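Local coordinates for protein quinone oxidoreductase (Coxiella burnetii, PDB 3TQH) that binds NADPH and probably uses it to reduce quinones, as expected of a medium-chain dehydrogenase/reductase with a Rossmann-type nucleotide-binding domain, at residues A[137-140]-A[141-145]; A[189-192]-A[193-197]; A[246-249]-A[250-254]; A[270-273]-A[274-278]. All coordinates share one frame; numbering follows the deposited sequence.

Contact 1 of 4, residues A[137-140]-A[141-145]. With NDP (NADPH dihydro-nicotinamide-adenine-dinucleotide phosphate), chain B.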
loop_
_atom_site.group_PDB
_atom_site.type_symbol
_atom_site.label_atom_id
_atom_site.label_comp_id
_atom_site.label_asym_id
_atom_site.label_seq_id
_atom_site.Cartn_x
_atom_site.Cartn_y
_atom_site.Cartn_z
ATOM N N ALA A 137 -0.141 0.859 2.523
ATOM C CA ALA A 137 1.081 0.062 2.715
ATOM C C ALA A 137 1.136 -0.567 4.096
ATOM O O ALA A 137 1.411 -1.757 4.231
ATOM C CB ALA A 137 2.322 0.915 2.485
ATOM N N GLY A 138 0.859 0.238 5.115
ATOM C CA GLY A 138 0.915 -0.213 6.500
ATOM C C GLY A 138 -0.148 -1.227 6.862
ATOM O O GLY A 138 0.144 -2.232 7.516
ATOM N N LEU A 139 -1.388 -0.961 6.463
ATOM C CA LEU A 139 -2.483 -1.876 6.770
ATOM C C LEU A 139 -2.281 -3.199 6.049
ATOM O O LEU A 139 -2.623 -4.252 6.585
ATOM C CB LEU A 139 -3.846 -1.279 6.407
ATOM C CG LEU A 139 -4.374 -0.155 7.307
ATOM C CD1 LEU A 139 -5.574 0.546 6.655
ATOM C CD2 LEU A 139 -4.734 -0.679 8.704
ATOM N N THR A 140 -1.721 -3.155 4.843
ATOM C CA THR A 140 -1.455 -4.377 4.098
ATOM C C THR A 140 -0.351 -5.195 4.771
ATOM O O THR A 140 -0.512 -6.393 5.011
ATOM C CB THR A 140 -1.075 -4.091 2.641
ATOM O OG1 THR A 140 -2.069 -3.251 2.044
ATOM C CG2 THR A 140 -0.983 -5.386 1.861
ATOM N N ALA A 141 0.763 -4.546 5.087
ATOM C CA ALA A 141 1.859 -5.211 5.782
ATOM C C ALA A 141 1.343 -5.931 7.025
ATOM O O ALA A 141 1.594 -7.116 7.205
ATOM C CB ALA A 141 2.932 -4.203 6.153
ATOM N N LEU A 142 0.589 -5.221 7.860
ATOM C CA LEU A 142 0.121 -5.769 9.135
ATOM C C LEU A 142 -0.845 -6.937 8.946
ATOM O O LEU A 142 -0.697 -7.991 9.567
ATOM C CB LEU A 142 -0.555 -4.671 9.960
ATOM C CG LEU A 142 -0.897 -4.974 11.420
ATOM C CD1 LEU A 142 0.333 -5.483 12.196
ATOM C CD2 LEU A 142 -1.487 -3.731 12.083
ATOM N N GLN A 143 -1.831 -6.745 8.080
ATOM C CA GLN A 143 -2.855 -7.757 7.851
ATOM C C GLN A 143 -2.308 -9.003 7.155
ATOM O O GLN A 143 -2.828 -10.098 7.354
ATOM C CB GLN A 143 -4.025 -7.155 7.082
ATOM C CG GLN A 143 -4.803 -6.134 7.912
ATOM C CD GLN A 143 -5.782 -5.312 7.097
ATOM O OE1 GLN A 143 -6.047 -5.608 5.933
ATOM N NE2 GLN A 143 -6.330 -4.277 7.710
ATOM N N ALA A 144 -1.242 -8.842 6.373
ATOM C CA ALA A 144 -0.555 -9.984 5.774
ATOM C C ALA A 144 0.156 -10.796 6.851
ATOM O O ALA A 144 0.034 -12.023 6.898
ATOM C CB ALA A 144 0.432 -9.527 4.720
ATOM N N LEU A 145 0.884 -10.110 7.728
ATOM C CA LEU A 145 1.560 -10.777 8.836
ATOM C C LEU A 145 0.568 -11.481 9.761
ATOM O O LEU A 145 0.852 -12.585 10.232
ATOM C CB LEU A 145 2.449 -9.790 9.614
ATOM C CG LEU A 145 3.714 -9.348 8.861
ATOM C CD1 LEU A 145 4.442 -8.217 9.579
ATOM C CD2 LEU A 145 4.674 -10.538 8.641
HETATM P PA NDP B . 6.203 -1.458 -4.706
HETATM O O1A NDP B . 6.156 -0.894 -6.069
HETATM O O2A NDP B . 6.381 -0.403 -3.690
HETATM O O5B NDP B . 7.414 -2.508 -4.582
HETATM C C5B NDP B . 8.647 -2.210 -5.207
HETATM C C4B NDP B . 9.719 -3.173 -4.720
HETATM O O4B NDP B . 9.563 -4.414 -5.376
HETATM C C3B NDP B . 11.144 -2.719 -5.005
HETATM O O3B NDP B . 11.765 -2.320 -3.801
HETATM C C2B NDP B . 11.834 -3.927 -5.631
HETATM O O2B NDP B . 13.053 -4.252 -5.000
HETATM C C1B NDP B . 10.823 -5.043 -5.432
HETATM N N9A NDP B . 10.805 -6.055 -6.499
HETATM C C8A NDP B . 10.473 -5.862 -7.817
HETATM N N7A NDP B . 10.555 -7.046 -8.458
HETATM C C5A NDP B . 10.933 -7.990 -7.572
HETATM C C6A NDP B . 11.167 -9.350 -7.713
HETATM N N6A NDP B . 11.019 -9.921 -8.897
HETATM N N1A NDP B . 11.556 -10.091 -6.620
HETATM C C2A NDP B . 11.705 -9.470 -5.388
HETATM N N3A NDP B . 11.466 -8.115 -5.245
HETATM C C4A NDP B . 11.088 -7.385 -6.330
HETATM O O3 NDP B . 4.889 -2.341 -4.413
HETATM P PN NDP B . 4.060 -2.419 -3.029
HETATM O O1N NDP B . 3.294 -1.167 -2.856
HETATM O O2N NDP B . 4.890 -2.903 -1.916
HETATM O O5D NDP B . 3.016 -3.577 -3.418
HETATM C C5D NDP B . 3.446 -4.844 -3.877
HETATM C C4D NDP B . 2.285 -5.569 -4.549
HETATM O O4D NDP B . 1.235 -5.774 -3.622
HETATM C C3D NDP B . 1.718 -4.763 -5.708
HETATM O O3D NDP B . 1.511 -5.612 -6.813
HETATM C C2D NDP B . 0.418 -4.202 -5.172
HETATM O O2D NDP B . -0.545 -3.991 -6.188
HETATM C C1D NDP B . 0.017 -5.268 -4.147
HETATM N N1N NDP B . -0.852 -4.792 -3.047
HETATM C C2N NDP B . -1.993 -5.508 -2.780
HETATM C C3N NDP B . -2.906 -5.112 -1.805
HETATM C C7N NDP B . -4.148 -5.907 -1.525
HETATM O O7N NDP B . -5.039 -5.442 -0.534
HETATM N N7N NDP B . -4.391 -7.020 -2.216
HETATM C C4N NDP B . -2.618 -3.855 -1.033
HETATM C C5N NDP B . -1.355 -3.127 -1.364
HETATM C C6N NDP B . -0.530 -3.642 -2.360
HETATM P P2B NDP B . 14.465 -4.010 -5.737
HETATM O O1X NDP B . 15.563 -4.172 -4.715
HETATM O O2X NDP B . 14.523 -2.610 -6.300
HETATM O O3X NDP B . 14.688 -4.999 -6.848
#

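Contact 2 of 4, residues A[189-192]-A[193-197]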
loop_
_atom_site.group_PDB
_atom_site.type_symbol
_atom_site.label_atom_id
_atom_site.label_comp_id
_atom_site.label_asym_id
_atom_site.label_seq_id
_atom_site.Cartn_x
_atom_site.Cartn_y
_atom_site.Cartn_z
ATOM N N HIS A 189 20.301 -4.062 -0.022
ATOM C CA HIS A 189 20.758 -4.998 1.015
ATOM C C HIS A 189 20.984 -4.279 2.351
ATOM O O HIS A 189 20.363 -4.623 3.361
ATOM C CB HIS A 189 22.043 -5.678 0.519
ATOM C CG HIS A 189 22.614 -6.715 1.441
ATOM N ND1 HIS A 189 23.411 -6.398 2.523
ATOM C CD2 HIS A 189 22.580 -8.070 1.386
ATOM C CE1 HIS A 189 23.803 -7.511 3.120
ATOM N NE2 HIS A 189 23.313 -8.539 2.449
ATOM N N ALA A 190 21.853 -3.268 2.339
ATOM C CA ALA A 190 22.191 -2.492 3.540
ATOM C C ALA A 190 20.970 -1.796 4.162
ATOM O O ALA A 190 20.826 -1.749 5.383
ATOM C CB ALA A 190 23.269 -1.468 3.213
ATOM N N PHE A 191 20.101 -1.258 3.315
ATOM C CA PHE A 191 18.863 -0.621 3.757
ATOM C C PHE A 191 17.982 -1.602 4.542
ATOM O O PHE A 191 17.480 -1.280 5.616
ATOM C CB PHE A 191 18.117 -0.070 2.530
ATOM C CG PHE A 191 16.762 0.502 2.828
ATOM C CD1 PHE A 191 16.632 1.780 3.351
ATOM C CD2 PHE A 191 15.609 -0.222 2.548
ATOM C CE1 PHE A 191 15.367 2.323 3.612
ATOM C CE2 PHE A 191 14.345 0.313 2.806
ATOM C CZ PHE A 191 14.229 1.586 3.339
ATOM N N LEU A 192 17.819 -2.807 4.009
ATOM C CA LEU A 192 16.936 -3.797 4.618
ATOM C C LEU A 192 17.534 -4.447 5.869
ATOM O O LEU A 192 16.810 -4.759 6.812
ATOM C CB LEU A 192 16.541 -4.859 3.584
ATOM C CG LEU A 192 15.714 -4.321 2.417
ATOM C CD1 LEU A 192 15.416 -5.434 1.402
ATOM C CD2 LEU A 192 14.420 -3.670 2.917
ATOM N N LYS A 193 18.847 -4.649 5.880
ATOM C CA LYS A 193 19.531 -5.139 7.079
ATOM C C LYS A 193 19.274 -4.184 8.237
ATOM O O LYS A 193 18.897 -4.616 9.332
ATOM C CB LYS A 193 21.033 -5.287 6.843
ATOM C CG LYS A 193 21.412 -6.515 6.011
ATOM C CD LYS A 193 21.676 -7.744 6.881
ATOM C CE LYS A 193 22.195 -8.914 6.056
ATOM N NZ LYS A 193 22.868 -9.940 6.910
ATOM N N ALA A 194 19.448 -2.890 7.975
ATOM C CA ALA A 194 19.235 -1.848 8.986
ATOM C C ALA A 194 17.791 -1.791 9.512
ATOM O O ALA A 194 17.570 -1.387 10.655
ATOM C CB ALA A 194 19.663 -0.484 8.442
ATOM N N LEU A 195 16.823 -2.192 8.688
ATOM C CA LEU A 195 15.412 -2.241 9.111
ATOM C C LEU A 195 15.041 -3.514 9.881
ATOM O O LEU A 195 13.956 -3.589 10.453
ATOM C CB LEU A 195 14.470 -2.094 7.910
ATOM C CG LEU A 195 14.437 -0.759 7.162
ATOM C CD1 LEU A 195 13.278 -0.777 6.184
ATOM C CD2 LEU A 195 14.316 0.420 8.105
ATOM N N GLY A 196 15.929 -4.507 9.890
ATOM C CA GLY A 196 15.729 -5.724 10.685
ATOM C C GLY A 196 15.809 -7.054 9.947
ATOM O O GLY A 196 15.663 -8.103 10.568
ATOM N N ALA A 197 16.040 -7.036 8.637
ATOM C CA ALA A 197 16.220 -8.283 7.897
ATOM C C ALA A 197 17.486 -8.992 8.383
ATOM O O ALA A 197 18.517 -8.355 8.587
ATOM C CB ALA A 197 16.298 -8.012 6.398
#

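Contact 3 of 4, residues A[246-249]-A[250-254]. With SO4 (sulfate ion), chain C.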
loop_
_atom_site.group_PDB
_atom_site.type_symbol
_atom_site.label_atom_id
_atom_site.label_comp_id
_atom_site.label_asym_id
_atom_site.label_seq_id
_atom_site.Cartn_x
_atom_site.Cartn_y
_atom_site.Cartn_z
ATOM N N THR A 246 -3.504 -9.341 -6.146
ATOM C CA THR A 246 -4.792 -10.010 -6.291
ATOM C C THR A 246 -4.939 -10.795 -7.591
ATOM O O THR A 246 -5.652 -11.795 -7.631
ATOM C CB THR A 246 -5.944 -8.984 -6.208
ATOM O OG1 THR A 246 -5.742 -7.968 -7.195
ATOM C CG2 THR A 246 -5.999 -8.341 -4.814
ATOM N N ILE A 247 -4.273 -10.350 -8.653
ATOM C CA ILE A 247 -4.488 -10.935 -9.975
ATOM C C ILE A 247 -4.023 -12.394 -10.094
ATOM O O ILE A 247 -4.628 -13.167 -10.833
ATOM C CB ILE A 247 -3.824 -10.088 -11.082
ATOM C CG1 ILE A 247 -4.365 -10.496 -12.457
ATOM C CG2 ILE A 247 -2.306 -10.208 -11.025
ATOM C CD1 ILE A 247 -4.078 -9.489 -13.538
ATOM N N THR A 248 -2.962 -12.768 -9.374
ATOM C CA THR A 248 -2.472 -14.151 -9.390
ATOM C C THR A 248 -2.692 -14.877 -8.058
ATOM O O THR A 248 -2.152 -15.956 -7.851
ATOM C CB THR A 248 -0.969 -14.215 -9.745
ATOM O OG1 THR A 248 -0.226 -13.398 -8.831
ATOM C CG2 THR A 248 -0.732 -13.751 -11.172
ATOM N N ALA A 249 -3.495 -14.294 -7.169
ATOM C CA ALA A 249 -3.779 -14.911 -5.869
ATOM C C ALA A 249 -4.393 -16.299 -6.037
ATOM O O ALA A 249 -3.960 -17.255 -5.405
ATOM C CB ALA A 249 -4.704 -14.026 -5.047
ATOM N N GLY A 250 -5.398 -16.396 -6.902
ATOM C CA GLY A 250 -6.096 -17.657 -7.142
ATOM C C GLY A 250 -5.186 -18.741 -7.678
ATOM O O GLY A 250 -5.252 -19.882 -7.236
ATOM N N ARG A 251 -4.332 -18.372 -8.630
ATOM C CA ARG A 251 -3.387 -19.302 -9.240
ATOM C C ARG A 251 -2.384 -19.823 -8.204
ATOM O O ARG A 251 -2.098 -21.022 -8.156
ATOM C CB ARG A 251 -2.652 -18.612 -10.390
ATOM C CG ARG A 251 -1.894 -19.548 -11.322
ATOM C CD ARG A 251 -0.938 -18.761 -12.243
ATOM N NE ARG A 251 -1.643 -17.827 -13.128
ATOM C CZ ARG A 251 -2.232 -18.152 -14.281
ATOM N NH1 ARG A 251 -2.223 -19.408 -14.731
ATOM N NH2 ARG A 251 -2.844 -17.208 -14.995
ATOM N N VAL A 252 -1.866 -18.918 -7.376
ATOM C CA VAL A 252 -0.898 -19.271 -6.337
ATOM C C VAL A 252 -1.502 -20.206 -5.286
ATOM O O VAL A 252 -0.857 -21.158 -4.849
ATOM C CB VAL A 252 -0.320 -18.006 -5.643
ATOM C CG1 VAL A 252 0.526 -18.386 -4.425
ATOM C CG2 VAL A 252 0.506 -17.183 -6.635
ATOM N N ILE A 253 -2.737 -19.924 -4.887
ATOM C CA ILE A 253 -3.444 -20.738 -3.902
ATOM C C ILE A 253 -3.687 -22.152 -4.434
ATOM O O ILE A 253 -3.550 -23.131 -3.693
ATOM C CB ILE A 253 -4.798 -20.096 -3.512
ATOM C CG1 ILE A 253 -4.579 -18.801 -2.726
ATOM C CG2 ILE A 253 -5.644 -21.057 -2.689
ATOM C CD1 ILE A 253 -5.796 -17.905 -2.716
ATOM N N GLU A 254 -4.043 -22.255 -5.714
ATOM C CA GLU A 254 -4.269 -23.557 -6.341
ATOM C C GLU A 254 -2.996 -24.408 -6.362
ATOM O O GLU A 254 -3.030 -25.580 -5.982
ATOM C CB GLU A 254 -4.853 -23.391 -7.754
ATOM C CG GLU A 254 -5.035 -24.683 -8.554
ATOM C CD GLU A 254 -5.918 -25.729 -7.863
ATOM O OE1 GLU A 254 -6.622 -25.386 -6.888
ATOM O OE2 GLU A 254 -5.913 -26.903 -8.311
HETATM S S SO4 C . -3.806 -5.230 -6.341
HETATM O O1 SO4 C . -3.582 -4.199 -5.327
HETATM O O2 SO4 C . -3.213 -6.499 -5.926
HETATM O O3 SO4 C . -5.238 -5.402 -6.553
HETATM O O4 SO4 C . -3.208 -4.811 -7.600
HETATM O O HOH W 1 -6.979 -14.051 -8.096
HETATM O O HOH W 2 -5.460 -15.825 -10.021
#

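Contact 4 of 4, residues A[270-273]-A[274-278]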
loop_
_atom_site.group_PDB
_atom_site.type_symbol
_atom_site.label_atom_id
_atom_site.label_comp_id
_atom_site.label_asym_id
_atom_site.label_seq_id
_atom_site.Cartn_x
_atom_site.Cartn_y
_atom_site.Cartn_z
ATOM N N PHE A 270 -9.917 -1.458 5.663
ATOM C CA PHE A 270 -9.688 -0.352 6.584
ATOM C C PHE A 270 -9.998 -0.779 8.016
ATOM O O PHE A 270 -11.094 -1.262 8.302
ATOM C CB PHE A 270 -10.513 0.882 6.224
ATOM C CG PHE A 270 -10.042 2.127 6.927
ATOM C CD1 PHE A 270 -8.953 2.841 6.437
ATOM C CD2 PHE A 270 -10.648 2.553 8.101
ATOM C CE1 PHE A 270 -8.491 3.972 7.084
ATOM C CE2 PHE A 270 -10.195 3.696 8.761
ATOM C CZ PHE A 270 -9.111 4.405 8.251
ATOM N N ASN A 271 -9.024 -0.610 8.906
ATOM C CA ASN A 271 -9.212 -0.898 10.324
ATOM C C ASN A 271 -8.748 0.265 11.199
ATOM O O ASN A 271 -7.556 0.557 11.292
ATOM C CB ASN A 271 -8.487 -2.189 10.717
ATOM C CG ASN A 271 -8.843 -2.649 12.133
ATOM O OD1 ASN A 271 -8.470 -2.010 13.122
ATOM N ND2 ASN A 271 -9.572 -3.754 12.230
ATOM N N ILE A 272 -9.710 0.907 11.853
ATOM C CA ILE A 272 -9.452 2.072 12.695
ATOM C C ILE A 272 -8.411 1.782 13.784
ATOM O O ILE A 272 -7.480 2.565 13.982
ATOM C CB ILE A 272 -10.765 2.587 13.329
ATOM C CG1 ILE A 272 -11.675 3.170 12.237
ATOM C CG2 ILE A 272 -10.478 3.637 14.391
ATOM C CD1 ILE A 272 -13.051 3.571 12.716
ATOM N N GLU A 273 -8.561 0.647 14.466
ATOM C CA GLU A 273 -7.679 0.275 15.575
ATOM C C GLU A 273 -6.241 -0.007 15.112
ATOM O O GLU A 273 -5.287 0.396 15.777
ATOM C CB GLU A 273 -8.239 -0.936 16.334
ATOM C CG GLU A 273 -9.479 -0.643 17.203
ATOM C CD GLU A 273 -10.779 -0.419 16.409
ATOM O OE1 GLU A 273 -10.869 -0.843 15.227
ATOM O OE2 GLU A 273 -11.716 0.185 16.983
ATOM N N GLU A 274 -6.097 -0.682 13.973
ATOM C CA GLU A 274 -4.774 -0.986 13.419
ATOM C C GLU A 274 -4.044 0.254 12.904
ATOM O O GLU A 274 -2.851 0.405 13.134
ATOM C CB GLU A 274 -4.873 -2.022 12.297
ATOM C CG GLU A 274 -5.325 -3.394 12.776
ATOM C CD GLU A 274 -5.450 -4.411 11.652
ATOM O OE1 GLU A 274 -5.490 -4.005 10.471
ATOM O OE2 GLU A 274 -5.513 -5.622 11.959
ATOM N N LEU A 275 -4.757 1.134 12.209
ATOM C CA LEU A 275 -4.163 2.360 11.696
ATOM C C LEU A 275 -3.766 3.316 12.832
ATOM O O LEU A 275 -2.718 3.948 12.763
ATOM C CB LEU A 275 -5.107 3.047 10.703
ATOM C CG LEU A 275 -4.515 4.209 9.890
ATOM C CD1 LEU A 275 -3.276 3.785 9.120
ATOM C CD2 LEU A 275 -5.564 4.777 8.953
ATOM N N HIS A 276 -4.609 3.419 13.860
ATOM C CA HIS A 276 -4.253 4.099 15.114
ATOM C C HIS A 276 -2.921 3.565 15.637
ATOM O O HIS A 276 -2.027 4.334 16.012
ATOM C CB HIS A 276 -5.312 3.845 16.203
ATOM C CG HIS A 276 -6.392 4.884 16.284
ATOM N ND1 HIS A 276 -6.130 6.228 16.439
ATOM C CD2 HIS A 276 -7.743 4.762 16.303
ATOM C CE1 HIS A 276 -7.270 6.894 16.514
ATOM N NE2 HIS A 276 -8.264 6.028 16.437
ATOM N N TYR A 277 -2.816 2.237 15.657
ATOM C CA TYR A 277 -1.631 1.534 16.145
ATOM C C TYR A 277 -0.403 1.839 15.287
ATOM O O TYR A 277 0.639 2.228 15.812
ATOM C CB TYR A 277 -1.905 0.022 16.199
ATOM C CG TYR A 277 -0.702 -0.828 16.519
ATOM C CD1 TYR A 277 -0.182 -0.877 17.810
ATOM C CD2 TYR A 277 -0.091 -1.596 15.537
ATOM C CE1 TYR A 277 0.920 -1.660 18.111
ATOM C CE2 TYR A 277 1.017 -2.387 15.832
ATOM C CZ TYR A 277 1.515 -2.408 17.119
ATOM O OH TYR A 277 2.608 -3.184 17.412
ATOM N N LEU A 278 -0.540 1.682 13.971
ATOM C CA LEU A 278 0.559 1.954 13.044
ATOM C C LEU A 278 1.028 3.407 13.127
ATOM O O LEU A 278 2.229 3.675 13.119
ATOM C CB LEU A 278 0.154 1.615 11.609
ATOM C CG LEU A 278 -0.084 0.131 11.323
ATOM C CD1 LEU A 278 -0.600 -0.050 9.903
ATOM C CD2 LEU A 278 1.182 -0.680 11.550
#

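Contact 1 of 4, residues A[137-140]-A[141-145]
Thr140 O takes the backbone N-H of Ala144 at 2.9 Å, and the CB of Ala144 rests 3.3 Å from the same oxygen. One residue earlier in this buried helix, Leu139 O accepts from Gln143 N at 3.0 Å. The Gln143 side chain folds back along that carbonyl. Its first torsion (chi1 -68°) places CG next to its own backbone N, so that CG lies 3.2 Å from Leu139 O. From there the chain runs extended beside Leu139, the two side chains pointing the same way, with Leu139 CD2 4.1 Å from Gln143 NE2. That amide nitrogen is gripped from outside the segment by Gln269 O and Glu274 OE1, two acceptors that fix the rotation of the amide.

Thr140 is where this turn meets the cofactor. With chi1 near -53°, OG1 sits beside the backbone N and gives its hydrogen to Thr136 O, the usual internal bond of a helical threonine. The same oxygen comes within 3.2 Å of NADPH C4N, the carbon that carries the hydride, while the methyl CG2 lies 3.7 Å from that atom. A helix side chain thus forms part of the nicotinamide pocket. Helix 135-147 packs through Ala137, Ala141 and Leu145 on helix 164-175, through Leu142 on helix 272-283, and through Ala144 and Leu145 on Ile220 of strand 216-221.

Contact 2 of 4, residues A[189-192]-A[193-197]
Helix 186-195 ends here in a Schellman motif: Ala197 N donates to Leu192 O at 3.0 Å, Gly196 N bonds to Lys193 O and only weakly to Leu192 O, and Gly196 turns the chain with a positive phi of 126°. Before the turn, regular helical bonds such as Lys193 N to His189 O persist. At the turn itself Leu192 CB and Ala197 CB meet at 4.2 Å, an apolar contact beside the closing bond. His189 and Lys193 lie side by side: the lysine chain, bent at chi2 (-90°), brings CE within 3.6 Å of His189 CE1, and the ammonium group passes on to Glu198 O. On another side of the helix, Leu195 sets CG over one face of the Phe191 ring, while its CD1 comes 3.7 Å from Phe191 CE2. The ring also makes a cation-pi contact with Arg313.

The helix is the crossover of a Rossmann beta-alpha-beta unit. Leu192 is buried on the inner side, packing on Thr182 and Ala184 of strand 179-184, Cys200 of strand 199-202 and Ile170 of helix 164-175; Leu195 meets the same helix at His167 and Gln171.

Contact 3 of 4, residues A[246-249]-A[250-254]
Val252 N bonds to Thr248 O at 3.0 Å, and Ile253 N pairs in the same way with Ala249 O, together opening helix 249-258, which follows strand 239-243 of the Rossmann-type domain. The branched side chains close over these two carbonyls. Val252 turns CG2 anti to its own carbonyl carbon, next to its backbone N, and this methyl comes 3.2 Å from Thr248 O. In Ile253 it is CG1 that takes the equivalent place beside Ala249 O.

Thr248 occupies the N-cap position, yet its side chain makes no capping bond; its hydroxyl accepts instead from Gly225 N, tying the start of the helix to a separate part of the chain. Two amides of the first turn are served by solvent. One water accepts from Gly250 N at 3.1 Å and donates to Thr246 O; a second links Arg251 N to Ile247 O. The preceding loop is therefore joined to the helix by water bridges as well as by the chain itself. On the inner side of the helix, Val252 packs against Ile241 and Ser243 of strand 239-243.

Farther out, the loop reaches the cofactor pocket, where Thr246 touches NADPH. Here it also holds a sulfate ion, probably from the crystallisation liquor, which Lys51 NZ grips as well. Thr246 grasps the anion with two donors: its backbone N reaches sulfate O2 at 2.9 Å, and OG1, set by chi1 of 56° between the backbone N and the carbonyl carbon, gives its hydrogen to sulfate O3 at 2.7 Å.

Contact 4 of 4, residues A[270-273]-A[274-278]
Phe270, just ahead of helix 272-283, reaches forward to Leu275, with its CE1 3.6 Å from Leu275 CD2 in an oblique apolar contact. Asn271 follows as the N-cap. Its CG stands opposite the backbone N (chi1 -171°), which swings OD1 onto Glu274 N at 2.8 Å; the bond is fairly straight (158° at the hydrogen), although the donor is tilted from the carbonyl plane. The backbone O of Asn271 takes Leu275 N at 3.0 Å, so one residue serves two amides of the first turn. Glu274 returns the contact by stacking its carboxylate on the asparagine amide, the planes 30° apart, while OE1 is engaged by Gln143. Next, Ile272 runs alongside His276, its CG2 3.5 Å from His276 CD2, and the same imidazole carbon approaches Ile272 O at 3.2 Å. Glu273 adds the regular helical bond from Tyr277 N to its carbonyl.

This capped start is wedged between two parts of the fold. Glu274 and Phe270 pack on helix 135-147, whereas Ile272, Leu275 and His276 rest on Ile120 of strand 119-121, and Phe270 and Leu275 extend to Ile98 and Met96 of strand 94-98.

How the contacts relate
The four contacts follow one another along the chain, each a single turn or end of a helix, and they sample different sides of the NADPH-binding region. Contacts 1 and 4 are the closest pair, with centres about 10 Å apart, and they touch: Leu278 CD1 packs on the backbone of Gly138, and Leu142 CD2 on Glu274 CB. Contact 4 thus links the cofactor-facing helix 135-147 to the mixed sheet. Contacts 2 and 3 belong to helices that flank the six-stranded parallel sheet, with centres about 29 Å apart. Contact 1 lies about 19 Å from contact 2 and about 18 Å from contact 3, centre to centre. Contacts 1 and 3 each supply a threonine to the cofactor pocket.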